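Local coordinates for protein phosphoserine phosphatase (Thermococcus onnurineus, PDB 4AP9) that probably removes the phosphate of L-phosphoserine in the last step of L-serine biosynthesis, using magnesium, as a member of the haloacid dehalogenase superfamily, at residues A[15-20]-A[139-144]; A[11-16]-A[163-168]; A[85-90]-A[187-192]. All blocks are in the same frame, centred on the assembly; numbering follows the deposited sequence.

Contacts 1 and 2 lie in the heart of the haloacid dehalogenase core, their centres about 6 Å apart, and share Asp15 and Ile16 at the end of strand 11-15. Contact 3 lies about 17 Å and 16 Å from them, between centres, nearer the surface. Along the chain the segments run 11-20, 85-90, 139-144, 163-168 and 187-192, so contact 3 crosses the other two in connectivity. Strand 11-15 ties all three together: Val13 and Asp15 face helices 141-145 and 163-168, while Ile14 points the other way and touches Leu87 of contact 3. One central strand thus reaches a ligand-pocket residue through Asp15 and meets helices on both faces of the sheet.

Contact 1 (A[15-20]-A[139-144]); sequences DIEGTL and RDKGEF. With 1PS (3-pyridinium-1-ylpropane-1-sulfonate), chain F.
The Asp15 carboxylate meets the ammonium of Lys141 beyond its two oxygens, with NZ lifted somewhat out of the carboxylate plane and CE farther over the same face. This pairing joins the DIEGTL sequence, which matches the first conserved motif of the haloacid dehalogenase fold with a glutamate as its second acid, to the start of helix 141-145. NZ is shared between OD2 at 2.8 Å and OD1 at 2.9 Å of Asp15, a salt bridge whose individual hydrogen bonds are weak, and the two side chains cross at about a right angle. Lys141 reaches the acid as an extended chain that passes the bound sulfonate, its CG 3.4 Å from O1 of the ligand. Its backbone N binds O3 of the sulfonate almost in line (3.0 Å, 176°), using an N-H at the start of the helix, where an anion is likely to be stabilised. Just before it, Asp140 caps the helix: OD1 accepts from Glu143 N from above the carboxylate plane, while OD2 pairs with Lys164. NZ also donates to the carbonyl of Tyr160. A methionine in place of Lys141 would probably leave the buried Asp15 carboxylate without its cationic partner. On the loop side a single water completes the link, donating to Glu17 OE1 at 2.6 Å and accepting from Lys141 NZ at 2.7 Å.

Contact 2 (A[11-16]-A[163-168]); sequences VAVIDI and AKMFER
With CG opposite its backbone N (chi1 -172°) and the rest of the chain extended, the selenomethionine at Met165 projects straight from helix 163-168 to the sheet and delivers its terminal methyl to Val13. Val13 answers with the branch that stands opposite its own backbone N (chi1 179°), so that CG1 of Val13 and CE of Met165 meet at 3.4 Å. That is tighter than an ordinary van der Waals contact between carbons. The touch is made by one methyl against one methyl: CB of Val13 is already 4.2 Å from the same CE, and the two side chains meet at a slant. One step back along the Met165 chain, the selenium lies 4.2 Å from CB of Asp15. It therefore borders the aliphatic root of that side chain, whereas the carboxylate is turned to Lys141. Val13 and Asp15, two apart on strand 11-15, both direct their CB atoms at the helix, and Ile14 between them points to the other face of the sheet. Ile101 of strand 97-102 touches both Val13 and Met165, and Leu145 of helix 141-145 also lies against Val13. The start of the helix is held by a hydrogen bond from Met165 N to Asp162 OD1; Asp162 belongs to the ligand pocket, and the Met165 side chain comes within about 6 Å of the bound sulfonate compound. Helix 163-168 links the parallel neighbours 153-157 and 171-175 as a beta-alpha-beta crossover, and its long residue spans to the next strand over, an arrangement belonging to the Rossmann-like core of haloacid dehalogenases.

Contact 3 (A[85-90]-A[187-192]); sequences RELVET and KDLKEL
CD2 of Leu87 is the meeting point of two leucines one helical turn apart. It lies 3.6 Å from CD2 of Leu192 and 3.9 Å from CD1 of Leu189, so a single methyl from helix 82-93 touches one branch of each. All three leucines take the same shape, with CG opposite the backbone N and chi2 near +60°, and Leu87 runs at a slant to both of its partners. For Leu189 and Leu192 this shape matters, because their CB atoms do not aim straight at the opposing helix and it is the ends of the chains that swing in to make the contact. The contact between the segments is wholly apolar; polar groups act one shell out, on and just before the helices. At the beginning of helix 189-197, Asp188 is the N-cap: its OD1 accepts from Glu191 N at 2.9 Å, met nearly along its C-O axis, with an N-H...O angle of 167°. Glu191 in turn takes a weak bond from Lys187 N through OE2, so two bonds, one of them weak, tie the start of the helix that carries Leu189. On the other helix Thr90 OG1 donates to Glu86 O at 2.7 Å, while the helical bond from Thr90 N reaches that oxygen from the opposite face of its plane. Glu86 also bridges the two helices by a salt bridge to Lys197. Farther out, Leu87 rests on Leu20 and on Ile14 of the central strand, and on Ile196 of the last helix. Leu192 packs on Ile173 and Val175 of strand 171-175 and on Val186 of strand 184-186, the last of the sheet within this chain, so helix 189-197 is wedged between helix 82-93 and these two strands.

Contact 1 (A[15-20]-A[139-144])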
loop_
_atom_site.group_PDB
_atom_site.type_symbol
_atom_site.label_atom_id
_atom_site.label_comp_id
_atom_site.label_asym_id
_atom_site.label_seq_id
_atom_site.Cartn_x
_atom_site.Cartn_y
_atom_site.Cartn_z
ATOM N N ASP A 15 -1.196 -27.639 7.852
ATOM C CA ASP A 15 -1.617 -28.355 6.652
ATOM C C ASP A 15 -1.755 -29.818 7.057
ATOM O O ASP A 15 -0.762 -30.453 7.402
ATOM C CB ASP A 15 -0.583 -28.182 5.540
ATOM C CG ASP A 15 -1.068 -28.696 4.197
ATOM O OD1 ASP A 15 -2.294 -28.747 3.986
ATOM O OD2 ASP A 15 -0.218 -29.055 3.348
ATOM N N ILE A 16 -2.988 -30.328 7.040
ATOM C CA ILE A 16 -3.338 -31.616 7.639
ATOM C C ILE A 16 -2.548 -32.800 7.083
ATOM O O ILE A 16 -2.000 -33.598 7.840
ATOM C CB ILE A 16 -4.851 -31.885 7.479
ATOM C CG1 ILE A 16 -5.637 -30.851 8.280
ATOM C CG2 ILE A 16 -5.216 -33.289 7.963
ATOM C CD1 ILE A 16 -7.134 -30.882 8.018
ATOM N N GLU A 17 -2.474 -32.913 5.771
ATOM C CA GLU A 17 -1.864 -34.102 5.179
ATOM C C GLU A 17 -0.366 -34.154 5.409
ATOM O O GLU A 17 0.354 -33.218 5.089
ATOM C CB GLU A 17 -2.167 -34.171 3.685
ATOM C CG GLU A 17 -3.650 -34.226 3.376
ATOM C CD GLU A 17 -3.944 -33.837 1.937
ATOM O OE1 GLU A 17 -3.611 -32.698 1.540
ATOM O OE2 GLU A 17 -4.506 -34.670 1.202
ATOM N N GLY A 18 0.105 -35.266 5.959
ATOM C CA GLY A 18 1.530 -35.431 6.199
ATOM C C GLY A 18 1.996 -34.798 7.499
ATOM O O GLY A 18 3.176 -34.857 7.836
ATOM N N THR A 19 1.075 -34.186 8.236
ATOM C CA THR A 19 1.384 -33.714 9.576
ATOM C C THR A 19 0.518 -34.450 10.587
ATOM O O THR A 19 1.046 -35.117 11.478
ATOM C CB THR A 19 1.172 -32.200 9.731
ATOM O OG1 THR A 19 -0.214 -31.899 9.524
ATOM C CG2 THR A 19 2.035 -31.425 8.717
ATOM N N LEU A 20 -0.806 -34.340 10.437
ATOM C CA LEU A 20 -1.737 -34.969 11.374
ATOM C C LEU A 20 -2.217 -36.345 10.929
ATOM O O LEU A 20 -2.624 -37.158 11.764
ATOM C CB LEU A 20 -2.953 -34.070 11.622
ATOM C CG LEU A 20 -2.704 -32.639 12.108
ATOM C CD1 LEU A 20 -4.039 -31.954 12.383
ATOM C CD2 LEU A 20 -1.826 -32.632 13.360
ATOM N N ARG A 139 -7.491 -20.313 -3.658
ATOM C CA ARG A 139 -6.662 -20.449 -4.856
ATOM C C ARG A 139 -5.552 -21.455 -4.609
ATOM O O ARG A 139 -5.312 -22.355 -5.417
ATOM C CB ARG A 139 -6.043 -19.103 -5.221
ATOM C CG ARG A 139 -5.206 -19.111 -6.491
ATOM C CD ARG A 139 -4.560 -17.738 -6.663
ATOM N NE ARG A 139 -3.889 -17.596 -7.945
ATOM C CZ ARG A 139 -2.705 -17.015 -8.101
ATOM N NH1 ARG A 139 -2.057 -16.532 -7.043
ATOM N NH2 ARG A 139 -2.165 -16.932 -9.311
ATOM N N ASP A 140 -4.874 -21.267 -3.482
ATOM C CA ASP A 140 -3.803 -22.148 -3.004
ATOM C C ASP A 140 -3.555 -21.801 -1.534
ATOM O O ASP A 140 -4.118 -20.829 -1.021
ATOM C CB ASP A 140 -2.516 -21.984 -3.828
ATOM C CG ASP A 140 -1.995 -20.543 -3.847
ATOM O OD1 ASP A 140 -1.617 -20.012 -2.783
ATOM O OD2 ASP A 140 -1.929 -19.941 -4.938
ATOM N N LYS A 141 -2.722 -22.582 -0.850
ATOM C CA LYS A 141 -2.556 -22.395 0.592
ATOM C C LYS A 141 -1.907 -21.072 0.978
ATOM O O LYS A 141 -2.254 -20.487 2.008
ATOM C CB LYS A 141 -1.824 -23.581 1.222
ATOM C CG LYS A 141 -2.663 -24.853 1.189
ATOM C CD LYS A 141 -1.815 -26.110 1.284
ATOM C CE LYS A 141 -2.690 -27.356 1.116
ATOM N NZ LYS A 141 -1.901 -28.635 1.127
ATOM N N GLY A 142 -0.982 -20.585 0.158
ATOM C CA GLY A 142 -0.432 -19.267 0.394
ATOM C C GLY A 142 -1.500 -18.192 0.313
ATOM O O GLY A 142 -1.554 -17.288 1.164
ATOM N N GLU A 143 -2.357 -18.275 -0.707
ATOM C CA GLU A 143 -3.404 -17.269 -0.863
ATOM C C GLU A 143 -4.331 -17.317 0.333
ATOM O O GLU A 143 -4.757 -16.279 0.847
ATOM C CB GLU A 143 -4.219 -17.491 -2.143
ATOM C CG GLU A 143 -3.545 -17.012 -3.399
ATOM C CD GLU A 143 -3.104 -15.565 -3.304
ATOM O OE1 GLU A 143 -3.969 -14.674 -3.175
ATOM O OE2 GLU A 143 -1.888 -15.332 -3.363
ATOM N N PHE A 144 -4.633 -18.530 0.793
ATOM C CA PHE A 144 -5.519 -18.679 1.939
ATOM C C PHE A 144 -4.964 -17.980 3.183
ATOM O O PHE A 144 -5.714 -17.377 3.947
ATOM C CB PHE A 144 -5.788 -20.148 2.267
ATOM C CG PHE A 144 -6.648 -20.332 3.475
ATOM C CD1 PHE A 144 -7.992 -20.000 3.432
ATOM C CD2 PHE A 144 -6.116 -20.810 4.656
ATOM C CE1 PHE A 144 -8.789 -20.149 4.561
ATOM C CE2 PHE A 144 -6.917 -20.966 5.784
ATOM C CZ PHE A 144 -8.250 -20.634 5.722
HETATM N N1 1PS F . 1.765 -27.822 -4.448
HETATM C C1 1PS F . 2.339 -27.687 -5.650
HETATM C C2 1PS F . 3.438 -28.460 -5.998
HETATM C C3 1PS F . 2.233 -28.702 -3.549
HETATM C C4 1PS F . 3.338 -29.496 -3.828
HETATM C C5 1PS F . 3.957 -29.383 -5.079
HETATM C C6 1PS F . 0.604 -27.023 -4.148
HETATM C C7 1PS F . 0.206 -27.176 -2.717
HETATM C C8 1PS F . -1.272 -27.426 -2.576
HETATM S S1 1PS F . -2.133 -25.884 -2.695
HETATM O O1 1PS F . -3.397 -26.011 -1.948
HETATM O O2 1PS F . -2.483 -25.613 -4.079
HETATM O O3 1PS F . -1.253 -24.852 -2.228
HETATM O O HOH W 1 -3.680 -30.515 0.223
#

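Contact 2 (A[11-16]-A[163-168])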
loop_
_atom_site.group_PDB
_atom_site.type_symbol
_atom_site.label_atom_id
_atom_site.label_comp_id
_atom_site.label_asym_id
_atom_site.label_seq_id
_atom_site.Cartn_x
_atom_site.Cartn_y
_atom_site.Cartn_z
ATOM N N VAL A 11 -1.330 -17.059 14.936
ATOM C CA VAL A 11 -2.047 -18.134 14.288
ATOM C C VAL A 11 -1.109 -19.288 13.993
ATOM O O VAL A 11 -0.020 -19.093 13.463
ATOM C CB VAL A 11 -2.719 -17.639 13.005
ATOM C CG1 VAL A 11 -3.389 -18.785 12.272
ATOM C CG2 VAL A 11 -3.721 -16.548 13.357
ATOM N N ALA A 12 -1.520 -20.476 14.410
ATOM C CA ALA A 12 -0.813 -21.705 14.079
ATOM C C ALA A 12 -1.608 -22.393 12.979
ATOM O O ALA A 12 -2.713 -22.891 13.227
ATOM C CB ALA A 12 -0.726 -22.596 15.301
ATOM N N VAL A 13 -1.073 -22.393 11.759
ATOM C CA VAL A 13 -1.733 -23.051 10.623
ATOM C C VAL A 13 -1.095 -24.417 10.433
ATOM O O VAL A 13 0.135 -24.524 10.328
ATOM C CB VAL A 13 -1.577 -22.244 9.317
ATOM C CG1 VAL A 13 -2.257 -22.950 8.137
ATOM C CG2 VAL A 13 -2.156 -20.842 9.484
ATOM N N ILE A 14 -1.931 -25.455 10.414
ATOM C CA ILE A 14 -1.458 -26.798 10.118
ATOM C C ILE A 14 -2.058 -27.327 8.820
ATOM O O ILE A 14 -3.282 -27.444 8.699
ATOM C CB ILE A 14 -1.808 -27.796 11.258
ATOM C CG1 ILE A 14 -1.258 -27.306 12.601
ATOM C CG2 ILE A 14 -1.272 -29.193 10.921
ATOM C CD1 ILE A 14 -1.826 -28.042 13.775
ATOM N N ASP A 15 -1.196 -27.639 7.852
ATOM C CA ASP A 15 -1.617 -28.355 6.652
ATOM C C ASP A 15 -1.755 -29.818 7.057
ATOM O O ASP A 15 -0.762 -30.453 7.402
ATOM C CB ASP A 15 -0.583 -28.182 5.540
ATOM C CG ASP A 15 -1.068 -28.696 4.197
ATOM O OD1 ASP A 15 -2.294 -28.747 3.986
ATOM O OD2 ASP A 15 -0.218 -29.055 3.348
ATOM N N ILE A 16 -2.988 -30.328 7.040
ATOM C CA ILE A 16 -3.338 -31.616 7.639
ATOM C C ILE A 16 -2.548 -32.800 7.083
ATOM O O ILE A 16 -2.000 -33.598 7.840
ATOM C CB ILE A 16 -4.851 -31.885 7.479
ATOM C CG1 ILE A 16 -5.637 -30.851 8.280
ATOM C CG2 ILE A 16 -5.216 -33.289 7.963
ATOM C CD1 ILE A 16 -7.134 -30.882 8.018
ATOM N N ALA A 163 6.455 -23.639 -1.243
ATOM C CA ALA A 163 7.101 -22.396 -0.832
ATOM C C ALA A 163 6.078 -21.279 -0.691
ATOM O O ALA A 163 6.237 -20.386 0.130
ATOM C CB ALA A 163 8.185 -22.000 -1.827
ATOM N N LYS A 164 5.030 -21.321 -1.505
ATOM C CA LYS A 164 4.020 -20.265 -1.485
ATOM C C LYS A 164 3.392 -20.151 -0.096
ATOM O O LYS A 164 3.209 -19.058 0.438
ATOM C CB LYS A 164 2.940 -20.544 -2.538
ATOM C CG LYS A 164 2.029 -19.356 -2.844
ATOM C CD LYS A 164 1.299 -19.540 -4.177
ATOM C CE LYS A 164 0.624 -18.237 -4.614
ATOM N NZ LYS A 164 0.080 -18.292 -6.022
HETATM N N MSE A 165 3.074 -21.290 0.496
HETATM C CA MSE A 165 2.468 -21.287 1.823
HETATM C C MSE A 165 3.451 -20.801 2.875
HETATM O O MSE A 165 3.132 -19.948 3.700
HETATM C CB MSE A 165 1.954 -22.672 2.192
HETATM C CG MSE A 165 1.168 -22.662 3.467
HETATM SE SE MSE A 165 0.794 -24.441 4.169
HETATM C CE MSE A 165 0.004 -23.933 5.815
ATOM N N PHE A 166 4.669 -21.328 2.835
ATOM C CA PHE A 166 5.645 -20.988 3.866
ATOM C C PHE A 166 6.156 -19.552 3.751
ATOM O O PHE A 166 6.540 -18.947 4.753
ATOM C CB PHE A 166 6.807 -21.985 3.855
ATOM C CG PHE A 166 6.476 -23.292 4.484
ATOM C CD1 PHE A 166 6.256 -23.379 5.853
ATOM C CD2 PHE A 166 6.390 -24.446 3.720
ATOM C CE1 PHE A 166 5.951 -24.589 6.449
ATOM C CE2 PHE A 166 6.091 -25.660 4.313
ATOM C CZ PHE A 166 5.870 -25.734 5.681
ATOM N N GLU A 167 6.159 -19.003 2.540
ATOM C CA GLU A 167 6.551 -17.608 2.349
ATOM C C GLU A 167 5.659 -16.673 3.164
ATOM O O GLU A 167 6.090 -15.597 3.594
ATOM C CB GLU A 167 6.488 -17.221 0.867
ATOM C CG GLU A 167 7.847 -17.134 0.166
ATOM C CD GLU A 167 7.723 -16.695 -1.296
ATOM O OE1 GLU A 167 6.649 -16.917 -1.908
ATOM O OE2 GLU A 167 8.699 -16.121 -1.833
ATOM N N ARG A 168 4.418 -17.101 3.373
ATOM C CA ARG A 168 3.432 -16.321 4.104
ATOM C C ARG A 168 3.662 -16.386 5.608
ATOM O O ARG A 168 3.229 -15.506 6.340
ATOM C CB ARG A 168 2.014 -16.822 3.770
ATOM C CG ARG A 168 1.460 -16.285 2.473
ATOM C CD ARG A 168 0.828 -14.952 2.781
ATOM N NE ARG A 168 0.741 -14.058 1.644
ATOM C CZ ARG A 168 0.455 -12.769 1.776
ATOM N NH1 ARG A 168 0.243 -12.265 2.997
ATOM N NH2 ARG A 168 0.383 -11.989 0.710
#

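Contact 3 (A[85-90]-A[187-192])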
loop_
_atom_site.group_PDB
_atom_site.type_symbol
_atom_site.label_atom_id
_atom_site.label_comp_id
_atom_site.label_asym_id
_atom_site.label_seq_id
_atom_site.Cartn_x
_atom_site.Cartn_y
_atom_site.Cartn_z
ATOM N N ARG A 85 -4.020 -34.831 18.455
ATOM C CA ARG A 85 -4.818 -34.075 19.402
ATOM C C ARG A 85 -3.915 -33.317 20.385
ATOM O O ARG A 85 -4.206 -32.180 20.769
ATOM C CB ARG A 85 -5.812 -34.979 20.133
ATOM C CG ARG A 85 -6.778 -34.194 20.997
ATOM C CD ARG A 85 -7.828 -35.085 21.620
ATOM N NE ARG A 85 -8.661 -35.750 20.621
ATOM C CZ ARG A 85 -9.737 -35.203 20.066
ATOM N NH1 ARG A 85 -10.102 -33.968 20.395
ATOM N NH2 ARG A 85 -10.446 -35.888 19.177
ATOM N N GLU A 86 -2.808 -33.936 20.776
ATOM C CA GLU A 86 -1.891 -33.286 21.700
ATOM C C GLU A 86 -1.258 -32.060 21.041
ATOM O O GLU A 86 -1.096 -31.017 21.681
ATOM C CB GLU A 86 -0.812 -34.264 22.176
ATOM C CG GLU A 86 0.116 -33.667 23.234
ATOM C CD GLU A 86 1.116 -34.672 23.775
ATOM O OE1 GLU A 86 1.224 -35.786 23.210
ATOM O OE2 GLU A 86 1.795 -34.337 24.769
ATOM N N LEU A 87 -0.906 -32.177 19.763
ATOM C CA LEU A 87 -0.330 -31.027 19.066
ATOM C C LEU A 87 -1.268 -29.837 19.192
ATOM O O LEU A 87 -0.876 -28.761 19.649
ATOM C CB LEU A 87 -0.072 -31.320 17.585
ATOM C CG LEU A 87 0.395 -30.112 16.747
ATOM C CD1 LEU A 87 1.646 -29.510 17.325
ATOM C CD2 LEU A 87 0.631 -30.485 15.279
ATOM N N VAL A 88 -2.518 -30.038 18.797
ATOM C CA VAL A 88 -3.477 -28.943 18.768
ATOM C C VAL A 88 -3.764 -28.384 20.151
ATOM O O VAL A 88 -3.838 -27.173 20.335
ATOM C CB VAL A 88 -4.786 -29.372 18.077
ATOM C CG1 VAL A 88 -5.870 -28.319 18.272
ATOM C CG2 VAL A 88 -4.529 -29.632 16.589
ATOM N N GLU A 89 -3.912 -29.255 21.140
ATOM C CA GLU A 89 -4.170 -28.774 22.500
ATOM C C GLU A 89 -2.975 -27.997 23.082
ATOM O O GLU A 89 -3.155 -27.007 23.808
ATOM C CB GLU A 89 -4.581 -29.928 23.416
ATOM C CG GLU A 89 -5.929 -30.519 23.047
ATOM C CD GLU A 89 -6.331 -31.697 23.915
ATOM O OE1 GLU A 89 -5.500 -32.185 24.713
ATOM O OE2 GLU A 89 -7.491 -32.138 23.784
ATOM N N THR A 90 -1.765 -28.442 22.757
ATOM C CA THR A 90 -0.557 -27.790 23.237
ATOM C C THR A 90 -0.358 -26.427 22.576
ATOM O O THR A 90 -0.026 -25.443 23.242
ATOM C CB THR A 90 0.675 -28.664 23.005
ATOM O OG1 THR A 90 0.469 -29.939 23.628
ATOM C CG2 THR A 90 1.922 -27.997 23.616
ATOM N N LYS A 187 11.386 -34.496 12.339
ATOM C CA LYS A 187 11.366 -35.855 11.789
ATOM C C LYS A 187 9.972 -36.424 11.562
ATOM O O LYS A 187 9.747 -37.155 10.599
ATOM C CB LYS A 187 12.146 -36.820 12.688
ATOM C CG LYS A 187 13.646 -36.601 12.698
ATOM C CD LYS A 187 14.340 -37.694 13.509
ATOM C CE LYS A 187 15.807 -37.375 13.761
ATOM N NZ LYS A 187 16.434 -38.386 14.666
ATOM N N ASP A 188 9.048 -36.110 12.464
ATOM C CA ASP A 188 7.718 -36.693 12.432
ATOM C C ASP A 188 6.838 -35.930 13.411
ATOM O O ASP A 188 7.298 -34.994 14.059
ATOM C CB ASP A 188 7.769 -38.182 12.800
ATOM C CG ASP A 188 8.505 -38.438 14.107
ATOM O OD1 ASP A 188 8.534 -37.533 14.971
ATOM O OD2 ASP A 188 9.056 -39.552 14.273
ATOM N N LEU A 189 5.579 -36.322 13.521
ATOM C CA LEU A 189 4.634 -35.569 14.338
ATOM C C LEU A 189 5.065 -35.543 15.797
ATOM O O LEU A 189 4.836 -34.565 16.502
ATOM C CB LEU A 189 3.234 -36.158 14.201
ATOM C CG LEU A 189 2.082 -35.501 14.956
ATOM C CD1 LEU A 189 1.933 -34.057 14.544
ATOM C CD2 LEU A 189 0.791 -36.262 14.678
ATOM N N LYS A 190 5.690 -36.628 16.250
ATOM C CA LYS A 190 6.146 -36.713 17.629
ATOM C C LYS A 190 7.159 -35.610 17.919
ATOM O O LYS A 190 7.059 -34.898 18.917
ATOM C CB LYS A 190 6.761 -38.090 17.903
ATOM C CG LYS A 190 7.401 -38.225 19.273
ATOM C CD LYS A 190 6.355 -38.162 20.379
ATOM C CE LYS A 190 7.001 -38.005 21.757
ATOM N NZ LYS A 190 7.689 -39.238 22.259
ATOM N N GLU A 191 8.133 -35.467 17.029
ATOM C CA GLU A 191 9.137 -34.424 17.161
ATOM C C GLU A 191 8.478 -33.042 17.145
ATOM O O GLU A 191 8.893 -32.136 17.877
ATOM C CB GLU A 191 10.150 -34.557 16.023
ATOM C CG GLU A 191 11.457 -33.817 16.231
ATOM C CD GLU A 191 12.543 -34.315 15.290
ATOM O OE1 GLU A 191 12.894 -35.509 15.377
ATOM O OE2 GLU A 191 13.044 -33.518 14.468
ATOM N N LEU A 192 7.444 -32.879 16.321
ATOM C CA LEU A 192 6.757 -31.592 16.229
ATOM C C LEU A 192 6.061 -31.271 17.542
ATOM O O LEU A 192 6.137 -30.145 18.030
ATOM C CB LEU A 192 5.742 -31.580 15.082
ATOM C CG LEU A 192 4.986 -30.267 14.864
ATOM C CD1 LEU A 192 5.946 -29.131 14.523
ATOM C CD2 LEU A 192 3.934 -30.425 13.769
#